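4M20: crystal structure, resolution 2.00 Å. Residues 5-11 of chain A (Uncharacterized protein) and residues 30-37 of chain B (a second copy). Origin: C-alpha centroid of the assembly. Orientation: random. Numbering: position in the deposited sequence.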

# COMPACT_ATOMS: atom_id res chain seq x y z
N THR A 5 1.69 -1.14 -28.15
CA THR A 5 1.41 0.12 -27.48
C THR A 5 0.06 0.16 -26.81
O THR A 5 -0.24 1.09 -26.06
CB THR A 5 1.43 1.29 -28.45
OG1 THR A 5 0.85 2.43 -27.80
CG2 THR A 5 0.58 0.96 -29.66
N HIS A 6 -0.76 -0.83 -27.10
CA HIS A 6 -2.19 -0.61 -27.06
C HIS A 6 -2.90 -0.18 -25.78
O HIS A 6 -3.87 0.52 -25.93
CB HIS A 6 -2.90 -1.83 -27.63
CG HIS A 6 -2.94 -1.87 -29.13
ND1 HIS A 6 -3.98 -1.33 -29.85
CD2 HIS A 6 -2.07 -2.38 -30.03
CE1 HIS A 6 -3.75 -1.51 -31.14
NE2 HIS A 6 -2.60 -2.14 -31.28
N LEU A 7 -2.53 -0.52 -24.54
CA LEU A 7 -3.26 0.18 -23.46
C LEU A 7 -2.93 1.69 -23.46
O LEU A 7 -3.79 2.54 -23.23
CB LEU A 7 -2.98 -0.40 -22.06
CG LEU A 7 -3.74 0.42 -21.00
CD1 LEU A 7 -5.24 0.30 -21.22
CD2 LEU A 7 -3.42 0.04 -19.58
N LEU A 8 -1.67 2.01 -23.73
CA LEU A 8 -1.25 3.41 -23.87
C LEU A 8 -2.05 4.10 -24.97
O LEU A 8 -2.48 5.24 -24.83
CB LEU A 8 0.26 3.50 -24.16
CG LEU A 8 1.21 3.15 -23.01
CD1 LEU A 8 1.30 1.65 -22.78
CD2 LEU A 8 2.59 3.75 -23.22
N GLU A 9 -2.29 3.37 -26.06
CA GLU A 9 -3.08 3.88 -27.17
C GLU A 9 -4.57 3.99 -26.79
O GLU A 9 -5.22 4.98 -27.09
CB GLU A 9 -2.91 2.95 -28.38
CG GLU A 9 -3.58 3.42 -29.66
CD GLU A 9 -3.25 2.53 -30.84
OE1 GLU A 9 -2.90 1.35 -30.61
OE2 GLU A 9 -3.35 3.00 -31.99
N THR A 10 -5.08 2.97 -26.10
CA THR A 10 -6.46 2.93 -25.67
C THR A 10 -6.82 4.13 -24.83
O THR A 10 -7.90 4.69 -24.98
CB THR A 10 -6.74 1.66 -24.84
OG1 THR A 10 -6.36 0.50 -25.59
CG2 THR A 10 -8.22 1.56 -24.48
N PHE A 11 -5.90 4.54 -23.96
CA PHE A 11 -6.12 5.66 -23.07
C PHE A 11 -5.63 6.99 -23.66
O PHE A 11 -5.69 8.03 -23.00
CB PHE A 11 -5.42 5.43 -21.72
CG PHE A 11 -6.14 4.48 -20.79
CD1 PHE A 11 -7.27 3.80 -21.20
CD2 PHE A 11 -5.69 4.31 -19.48
CE1 PHE A 11 -7.94 2.95 -20.33
CE2 PHE A 11 -6.35 3.46 -18.61
CZ PHE A 11 -7.48 2.78 -19.03
N THR B 30 -7.00 -8.70 -24.09
CA THR B 30 -6.88 -8.33 -25.49
C THR B 30 -5.84 -7.22 -25.66
O THR B 30 -5.30 -6.68 -24.67
CB THR B 30 -8.20 -7.84 -26.07
OG1 THR B 30 -8.53 -6.59 -25.47
CG2 THR B 30 -9.30 -8.85 -25.76
N ASP B 31 -5.59 -6.83 -26.90
CA ASP B 31 -4.56 -5.83 -27.14
C ASP B 31 -4.86 -4.52 -26.41
O ASP B 31 -3.95 -3.89 -25.91
CB ASP B 31 -4.40 -5.54 -28.64
CG ASP B 31 -3.73 -6.68 -29.39
OD1 ASP B 31 -2.82 -7.33 -28.84
OD2 ASP B 31 -4.08 -6.89 -30.57
N LYS B 32 -6.13 -4.16 -26.29
CA LYS B 32 -6.51 -2.89 -25.64
C LYS B 32 -6.08 -2.78 -24.18
O LYS B 32 -6.04 -1.68 -23.64
CB LYS B 32 -8.01 -2.67 -25.74
CG LYS B 32 -8.85 -3.55 -24.84
CD LYS B 32 -10.34 -3.35 -25.09
CE LYS B 32 -11.21 -4.46 -24.46
NZ LYS B 32 -10.70 -5.86 -24.59
N VAL B 33 -5.82 -3.90 -23.50
CA VAL B 33 -5.43 -3.84 -22.10
C VAL B 33 -4.01 -4.36 -21.88
O VAL B 33 -3.59 -4.59 -20.75
CB VAL B 33 -6.41 -4.66 -21.21
CG1 VAL B 33 -7.77 -3.97 -21.11
CG2 VAL B 33 -6.55 -6.11 -21.71
N LYS B 34 -3.25 -4.51 -22.96
CA LYS B 34 -1.89 -5.05 -22.88
C LYS B 34 -0.84 -3.92 -22.79
O LYS B 34 -1.09 -2.80 -23.19
CB LYS B 34 -1.61 -5.95 -24.08
CG LYS B 34 -2.22 -7.33 -23.96
CD LYS B 34 -1.89 -8.18 -25.19
CE LYS B 34 -2.48 -9.58 -25.05
NZ LYS B 34 -2.13 -10.45 -26.20
N GLN B 35 0.34 -4.24 -22.26
CA GLN B 35 1.45 -3.30 -22.32
C GLN B 35 2.03 -3.46 -23.72
O GLN B 35 1.68 -4.42 -24.41
CB GLN B 35 2.44 -3.58 -21.17
CG GLN B 35 3.18 -4.90 -21.33
CD GLN B 35 4.09 -5.22 -20.16
OE1 GLN B 35 4.16 -4.47 -19.19
NE2 GLN B 35 4.80 -6.34 -20.26
N PRO B 36 2.88 -2.53 -24.17
CA PRO B 36 3.33 -2.62 -25.57
C PRO B 36 4.06 -3.93 -25.91
O PRO B 36 3.90 -4.44 -27.02
CB PRO B 36 4.28 -1.43 -25.70
CG PRO B 36 3.76 -0.43 -24.74
CD PRO B 36 3.16 -1.21 -23.58
N PHE B 37 4.81 -4.48 -24.96
CA PHE B 37 5.70 -5.62 -25.21
C PHE B 37 5.10 -6.87 -25.93
O PHE B 37 5.66 -7.27 -26.95
CB PHE B 37 6.34 -6.05 -23.88
CG PHE B 37 7.13 -7.33 -23.96
CD1 PHE B 37 8.42 -7.33 -24.46
CD2 PHE B 37 6.58 -8.53 -23.51
CE1 PHE B 37 9.16 -8.52 -24.53
CE2 PHE B 37 7.31 -9.71 -23.58
CZ PHE B 37 8.59 -9.70 -24.08

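Residues 6-10 of chain A form a short helix, held by i-to-i+4 backbone bonds such as Thr10(A) N to His6(A) O at 2.7 Å. Against its first turn lies an irregular segment of chain B, in which a brief 3-10 turn at Asp31(B) and Lys32(B) gives way to a more extended path through Lys34(B) and Gln35(B). The backbones come close at two points: the CA atoms of Thr5(A) and Pro36(B) lie 3.9 Å apart, and those of Leu7(A) and Val33(B) 4.8 Å apart. Together the stretches bury about 400 Å².

A single hydrogen bond joins them, from Leu7(A) N to Lys34(B) O, at 3.0 Å with an angle of 148° at the hydrogen. Amides in the first turn of a helix lack a carbonyl partner one turn earlier within the helix, and here the neighbouring chain supplies the acceptor. Beside this bond, Leu7(A) CA approaches Lys32(B) O at 3.3 Å in a CA-H...O contact, and Leu7(A) CD1 lies 3.2 Å from the same oxygen. Leu7(A) thus packs largely against chain B main chain, its CB 4.1 Å from Val33(B) C.

Thr10(A) OG1 also sits near that carbonyl, 2.9 Å from Lys32(B) O, but its hydroxyl donates back to its own helix, to His6(A) O at 2.5 Å. The CA-to-CB bond of Lys32(B) points away from the chain A stretch overall, although Lys32(B) CB remains 3.6 Å from Thr10(A) OG1; farther out, Lys32(B) NZ is hydrogen-bonded to Thr30(B) OG1 at a very short 2.5 Å.

Asp31(B) CB lies over one face of the exposed His6(A) ring, 4.2 Å from its centroid and 22° off the normal, a CH-pi contact. Leu8(A) makes the apolar contact: its side chain reaches the proline ring, with Leu8(A) CD1 3.5 Å from Pro36(B) CD.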